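Local coordinates for origin of replication complex subunit 1B (Arabidopsis thaliana, PDB 5HH7), which works in the origin recognition complex that binds replication origins and, through the BAH-PHD cassette of this fragment, reads the unmodified histone H3 tail, at residues K58-I63 against H75-K80; I65-C70 against D90-F95. All blocks are in the same frame, centred on the assembly; numbering follows the deposited sequence.

Interaction 1 (K58-I63 against H75-K80). With ZN (zinc ion), chain C.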
loop_
_atom_site.group_PDB
_atom_site.type_symbol
_atom_site.label_atom_id
_atom_site.label_comp_id
_atom_site.label_asym_id
_atom_site.label_seq_id
_atom_site.Cartn_x
_atom_site.Cartn_y
_atom_site.Cartn_z
ATOM N N LYS A 58 16.417 -10.692 -15.152
ATOM C CA LYS A 58 17.544 -11.315 -14.469
ATOM C C LYS A 58 17.888 -10.542 -13.200
ATOM O O LYS A 58 17.886 -9.310 -13.195
ATOM C CB LYS A 58 18.758 -11.405 -15.401
ATOM C CG LYS A 58 18.527 -12.292 -16.620
ATOM C CD LYS A 58 19.812 -12.548 -17.401
ATOM C CE LYS A 58 20.174 -11.391 -18.324
ATOM N NZ LYS A 58 21.421 -11.678 -19.095
ATOM N N SER A 59 18.160 -11.270 -12.120
ATOM C CA SER A 59 18.579 -10.656 -10.861
ATOM C C SER A 59 19.851 -9.837 -11.058
ATOM O O SER A 59 20.689 -10.180 -11.895
ATOM C CB SER A 59 18.811 -11.730 -9.796
ATOM O OG SER A 59 19.386 -11.173 -8.629
ATOM N N ASP A 60 19.987 -8.752 -10.299
ATOM C CA ASP A 60 21.127 -7.853 -10.453
ATOM C C ASP A 60 21.290 -6.886 -9.283
ATOM O O ASP A 60 20.327 -6.560 -8.586
ATOM C CB ASP A 60 21.001 -7.054 -11.753
ATOM C CG ASP A 60 22.306 -6.407 -12.176
ATOM O OD1 ASP A 60 22.995 -5.807 -11.324
ATOM O OD2 ASP A 60 22.651 -6.501 -13.369
ATOM N N THR A 61 22.524 -6.424 -9.094
ATOM C CA THR A 61 22.841 -5.408 -8.100
ATOM C C THR A 61 22.529 -4.004 -8.611
ATOM O O THR A 61 22.448 -3.059 -7.827
ATOM C CB THR A 61 24.327 -5.462 -7.710
ATOM O OG1 THR A 61 25.123 -5.648 -8.886
ATOM C CG2 THR A 61 24.585 -6.611 -6.749
ATOM N N ASN A 62 22.366 -3.865 -9.925
ATOM C CA ASN A 62 22.057 -2.565 -10.512
ATOM C C ASN A 62 20.723 -2.042 -9.999
ATOM O O ASN A 62 19.758 -2.797 -9.887
ATOM C CB ASN A 62 22.048 -2.632 -12.041
ATOM C CG ASN A 62 21.804 -1.275 -12.682
ATOM O OD1 ASN A 62 20.740 -1.022 -13.249
ATOM N ND2 ASN A 62 22.791 -0.390 -12.586
ATOM N N ILE A 63 20.686 -0.751 -9.682
ATOM C CA ILE A 63 19.490 -0.118 -9.135
ATOM C C ILE A 63 18.287 -0.291 -10.056
ATOM O O ILE A 63 18.391 -0.135 -11.273
ATOM C CB ILE A 63 19.729 1.384 -8.852
ATOM C CG1 ILE A 63 20.823 1.553 -7.799
ATOM C CG2 ILE A 63 18.447 2.063 -8.386
ATOM C CD1 ILE A 63 20.553 0.793 -6.516
ATOM N N HIS A 75 15.728 -2.027 -14.382
ATOM C CA HIS A 75 17.117 -1.693 -14.088
ATOM C C HIS A 75 17.493 -0.424 -14.848
ATOM O O HIS A 75 17.122 -0.263 -16.011
ATOM C CB HIS A 75 18.055 -2.834 -14.500
ATOM C CG HIS A 75 18.027 -4.013 -13.576
ATOM N ND1 HIS A 75 18.074 -5.313 -14.029
ATOM C CD2 HIS A 75 17.975 -4.088 -12.225
ATOM C CE1 HIS A 75 18.035 -6.140 -13.000
ATOM N NE2 HIS A 75 17.979 -5.421 -11.893
ATOM N N LEU A 76 18.222 0.474 -14.189
ATOM C CA LEU A 76 18.702 1.693 -14.834
ATOM C C LEU A 76 19.564 1.371 -16.050
ATOM O O LEU A 76 19.415 1.975 -17.113
ATOM C CB LEU A 76 19.515 2.540 -13.852
ATOM C CG LEU A 76 18.791 3.209 -12.683
ATOM C CD1 LEU A 76 19.798 3.899 -11.777
ATOM C CD2 LEU A 76 17.751 4.201 -13.185
ATOM N N LYS A 77 20.459 0.403 -15.880
ATOM C CA LYS A 77 21.425 0.034 -16.911
ATOM C C LYS A 77 20.770 -0.629 -18.115
ATOM O O LYS A 77 21.422 -0.863 -19.131
ATOM C CB LYS A 77 22.452 -0.935 -16.332
ATOM C CG LYS A 77 21.864 -2.304 -16.031
ATOM C CD LYS A 77 22.946 -3.345 -15.831
ATOM C CE LYS A 77 22.364 -4.747 -15.878
ATOM N NZ LYS A 77 21.702 -5.038 -17.178
ATOM N N CYS A 78 19.486 -0.946 -17.996
ATOM C CA CYS A 78 18.799 -1.698 -19.039
ATOM C C CYS A 78 17.843 -0.838 -19.853
ATOM O O CYS A 78 17.272 -1.297 -20.845
ATOM C CB CYS A 78 18.081 -2.899 -18.433
ATOM S SG CYS A 78 19.222 -4.067 -17.670
ATOM N N LEU A 79 17.685 0.414 -19.440
ATOM C CA LEU A 79 16.890 1.366 -20.202
ATOM C C LEU A 79 17.605 1.703 -21.514
ATOM O O LEU A 79 18.804 1.463 -21.655
ATOM C CB LEU A 79 16.644 2.632 -19.378
ATOM C CG LEU A 79 16.032 2.394 -17.993
ATOM C CD1 LEU A 79 15.827 3.697 -17.243
ATOM C CD2 LEU A 79 14.724 1.640 -18.112
ATOM N N LYS A 80 16.858 2.237 -22.474
ATOM C CA LYS A 80 17.438 2.672 -23.742
ATOM C C LYS A 80 17.165 4.157 -23.986
ATOM O O LYS A 80 16.044 4.540 -24.320
ATOM C CB LYS A 80 16.916 1.816 -24.907
ATOM C CG LYS A 80 15.412 1.550 -24.890
ATOM C CD LYS A 80 14.921 1.064 -26.251
ATOM C CE LYS A 80 15.263 -0.399 -26.503
ATOM N NZ LYS A 80 14.240 -1.318 -25.929
HETATM ZN ZN ZN C . 17.140 -5.436 -16.451
#
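The side chain of Lys77 slants across that of Asn62. CG of Asn62 stands anti to its backbone N (chi1 -177°), beside the carbonyl carbon. OD1 accepts the backbone N-H of Lys77, in the 3-10 turn 76-78, at 3.0 Å from N. The bond is nearly straight, but the donor is tilted 34° from the carbonyl plane. The aliphatic part of Lys77 then runs across the amide, CG lying 3.5 Å from CG of Asn62. Farther out, Lys77 and Asp60 reach tip to tip. CE of Lys77 comes to 3.1 Å from OD2 of Asp60, while NZ stays beyond salt-bridge range. Next to Asn62, the backbone N of Leu76 donates to O of Ile63. The side chains of Ile63 and Leu76 run alongside each other in the same direction, with CB of Ile63 3.9 Å from CD1 of Leu76.

The 58-63 loop also borders the His75 ring. O of Lys58 meets CE1 of His75 at the ring edge, in plane, at 3.2 Å. CG of Asp60 lies over one face, toward the rim. ND1 of this imidazole binds the zinc ion at 2.6 Å. Cys78 SG binds the same metal, and Cys53 and Cys56 complete the site. Three cysteines and one histidine round a zinc ion are typical of a PHD finger.

Interaction 2 (I65-C70 against D90-F95). With ZN (zinc ion), chain D.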
loop_
_atom_site.group_PDB
_atom_site.type_symbol
_atom_site.label_atom_id
_atom_site.label_comp_id
_atom_site.label_asym_id
_atom_site.label_seq_id
_atom_site.Cartn_x
_atom_site.Cartn_y
_atom_site.Cartn_z
ATOM N N ILE A 65 14.344 0.926 -10.832
ATOM C CA ILE A 65 13.345 1.954 -10.564
ATOM C C ILE A 65 11.944 1.502 -10.952
ATOM O O ILE A 65 11.761 0.476 -11.606
ATOM C CB ILE A 65 13.675 3.289 -11.261
ATOM C CG1 ILE A 65 13.714 3.110 -12.779
ATOM C CG2 ILE A 65 14.995 3.844 -10.744
ATOM C CD1 ILE A 65 13.895 4.409 -13.537
ATOM N N GLU A 66 10.961 2.293 -10.543
ATOM C CA GLU A 66 9.561 1.943 -10.691
ATOM C C GLU A 66 8.871 2.934 -11.618
ATOM O O GLU A 66 9.026 4.146 -11.468
ATOM C CB GLU A 66 8.903 1.965 -9.313
ATOM C CG GLU A 66 7.409 1.729 -9.300
ATOM C CD GLU A 66 6.869 1.660 -7.885
ATOM O OE1 GLU A 66 6.415 2.703 -7.366
ATOM O OE2 GLU A 66 6.921 0.565 -7.286
ATOM N N CYS A 67 8.115 2.421 -12.581
ATOM C CA CYS A 67 7.383 3.286 -13.496
ATOM C C CYS A 67 6.175 3.895 -12.794
ATOM O O CYS A 67 5.421 3.183 -12.140
ATOM C CB CYS A 67 6.932 2.504 -14.727
ATOM S SG CYS A 67 5.791 3.427 -15.753
ATOM N N ASP A 68 6.004 5.211 -12.923
ATOM C CA ASP A 68 4.869 5.911 -12.321
ATOM C C ASP A 68 3.525 5.325 -12.739
ATOM O O ASP A 68 2.563 5.375 -11.975
ATOM C CB ASP A 68 4.879 7.397 -12.696
ATOM C CG ASP A 68 5.984 8.167 -12.013
ATOM O OD1 ASP A 68 6.570 7.630 -11.051
ATOM O OD2 ASP A 68 6.258 9.313 -12.436
ATOM N N ASP A 69 3.459 4.786 -13.954
ATOM C CA ASP A 69 2.186 4.335 -14.515
ATOM C C ASP A 69 1.880 2.862 -14.253
ATOM O O ASP A 69 0.900 2.539 -13.578
ATOM C CB ASP A 69 2.111 4.641 -16.017
ATOM C CG ASP A 69 1.836 6.103 -16.299
ATOM O OD1 ASP A 69 1.526 6.836 -15.336
ATOM O OD2 ASP A 69 1.919 6.518 -17.475
ATOM N N CYS A 70 2.719 1.976 -14.785
ATOM C CA CYS A 70 2.476 0.541 -14.680
ATOM C C CYS A 70 3.052 -0.056 -13.397
ATOM O O CYS A 70 2.770 -1.207 -13.068
ATOM C CB CYS A 70 3.054 -0.191 -15.896
ATOM S SG CYS A 70 4.823 -0.556 -15.776
ATOM N N ASP A 90 8.951 12.799 -12.033
ATOM C CA ASP A 90 8.144 11.967 -12.924
ATOM C C ASP A 90 8.974 11.079 -13.846
ATOM O O ASP A 90 9.947 11.528 -14.453
ATOM C CB ASP A 90 7.207 12.833 -13.776
ATOM C CG ASP A 90 6.238 13.650 -12.940
ATOM O OD1 ASP A 90 6.166 13.431 -11.714
ATOM O OD2 ASP A 90 5.541 14.512 -13.519
ATOM N N TRP A 91 8.577 9.815 -13.950
ATOM C CA TRP A 91 9.196 8.904 -14.905
ATOM C C TRP A 91 8.259 7.760 -15.254
ATOM O O TRP A 91 7.681 7.132 -14.371
ATOM C CB TRP A 91 10.515 8.345 -14.367
ATOM C CG TRP A 91 11.219 7.457 -15.358
ATOM C CD1 TRP A 91 12.081 7.849 -16.342
ATOM C CD2 TRP A 91 11.111 6.031 -15.463
ATOM N NE1 TRP A 91 12.519 6.755 -17.051
ATOM C CE2 TRP A 91 11.939 5.629 -16.531
ATOM C CE3 TRP A 91 10.398 5.058 -14.756
ATOM C CZ2 TRP A 91 12.072 4.294 -16.910
ATOM C CZ3 TRP A 91 10.532 3.733 -15.134
ATOM C CH2 TRP A 91 11.364 3.364 -16.201
ATOM N N ILE A 92 8.106 7.507 -16.548
ATOM C CA ILE A 92 7.388 6.328 -17.013
ATOM C C ILE A 92 8.267 5.558 -17.985
ATOM O O ILE A 92 9.163 6.124 -18.613
ATOM C CB ILE A 92 6.049 6.679 -17.691
ATOM C CG1 ILE A 92 6.281 7.536 -18.937
ATOM C CG2 ILE A 92 5.120 7.382 -16.708
ATOM C CD1 ILE A 92 5.026 7.771 -19.755
ATOM N N CYS A 93 8.010 4.263 -18.106
ATOM C CA CYS A 93 8.842 3.415 -18.944
ATOM C C CYS A 93 8.458 3.542 -20.413
ATOM O O CYS A 93 7.495 4.227 -20.758
ATOM C CB CYS A 93 8.721 1.964 -18.506
ATOM S SG CYS A 93 7.204 1.189 -19.062
ATOM N N GLN A 94 9.217 2.867 -21.271
ATOM C CA GLN A 94 9.011 2.937 -22.713
ATOM C C GLN A 94 7.661 2.371 -23.143
ATOM O O GLN A 94 7.048 2.868 -24.087
ATOM C CB GLN A 94 10.141 2.215 -23.448
ATOM C CG GLN A 94 10.402 0.802 -22.954
ATOM C CD GLN A 94 11.776 0.647 -22.334
ATOM O OE1 GLN A 94 12.244 1.520 -21.604
ATOM N NE2 GLN A 94 12.434 -0.468 -22.631
ATOM N N PHE A 95 7.201 1.335 -22.450
ATOM C CA PHE A 95 5.938 0.693 -22.795
ATOM C C PHE A 95 4.751 1.607 -22.517
ATOM O O PHE A 95 3.799 1.648 -23.294
ATOM C CB PHE A 95 5.786 -0.633 -22.050
ATOM C CG PHE A 95 6.845 -1.638 -22.391
ATOM C CD1 PHE A 95 6.818 -2.302 -23.606
ATOM C CD2 PHE A 95 7.870 -1.913 -21.503
ATOM C CE1 PHE A 95 7.793 -3.223 -23.929
ATOM C CE2 PHE A 95 8.848 -2.835 -21.819
ATOM C CZ PHE A 95 8.809 -3.492 -23.034
HETATM ZN ZN ZN D . 5.246 1.515 -17.383
#
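Ile65 crosses the side chain of Trp91 at about a right angle and sets its CD1 methyl on the indole. CD1 extends anti to CA (chi2 174°), and the methyl lies 3.5 Å from the centroid of the six-membered ring, only 2° off the ring normal. It is a CH-pi contact over the centre of one face. The opposite face has the backbone N of Cys93 above it, toward the rim. At the ring edge, CZ3 of Trp91 comes to 3.6 Å from CA of Cys67. This side is tightly packed, and Ile65 and Cys67 are buried.

Cys67 also leads to a zinc ion. SG of Cys67 and SG of Cys93 both bind it at 2.6 Å, Cys70 is the third ligand and Cys96 the fourth. SG of Cys67 also accepts three backbone N-H groups. The N-H of Cys93 reaches it from across the contact at 3.3 Å from N. The bonds from Asp69 and Cys70, inside the Cys67-Cys70 turn, are those of a zinc knuckle. A tryptophan two residues before a zinc cysteine is a familiar PHD-finger feature. Cys93 is also the N-cap of helix 94-98.

The other side is more open and polar. Asp68 still bonds firmly to the backbone of Trp91: its N donates to O of Trp91 at 2.9 Å. In return OD2 of Asp68 takes the N-H of Trp91 at 2.8 Å from N, the N-H approaching 55° out of the plane of the carboxylate. The looser part is at Asp90, Asp69 and Ile92. The Asp90 carboxylate is a like charge near Asp68, and OD2 of Asp69 lies 3.4 Å from the CG2 methyl of Ile92. Glu66 turns away from the contact and forms salt bridges with Arg172 and a basic side chain of the bound histone peptide, while Trp91 packs on an apolar one.

Overall arrangement
Both interactions lie in the PHD finger, on the same side of the chain's centre, and their centres are about 14 Å apart. Along the chain the segments alternate: 58-63, 65-70, 75-80, then 90-95. This is the cross-brace order of a PHD finger, with one zinc ion at each contact. The two-stranded antiparallel sheet 64-66 and 73-75 gives residues to both. The interactions also touch directly. Leu76 CD2 packs 3.7 Å from Ile65 CG2, and Leu79 CD1 lies 3.8 Å from Trp91 CZ2. Apolar packing thus links the segments that carry the two zinc sites. Segments 58-63 and 65-70 fall in a histone H3-binding region, and 90-91 in a second one.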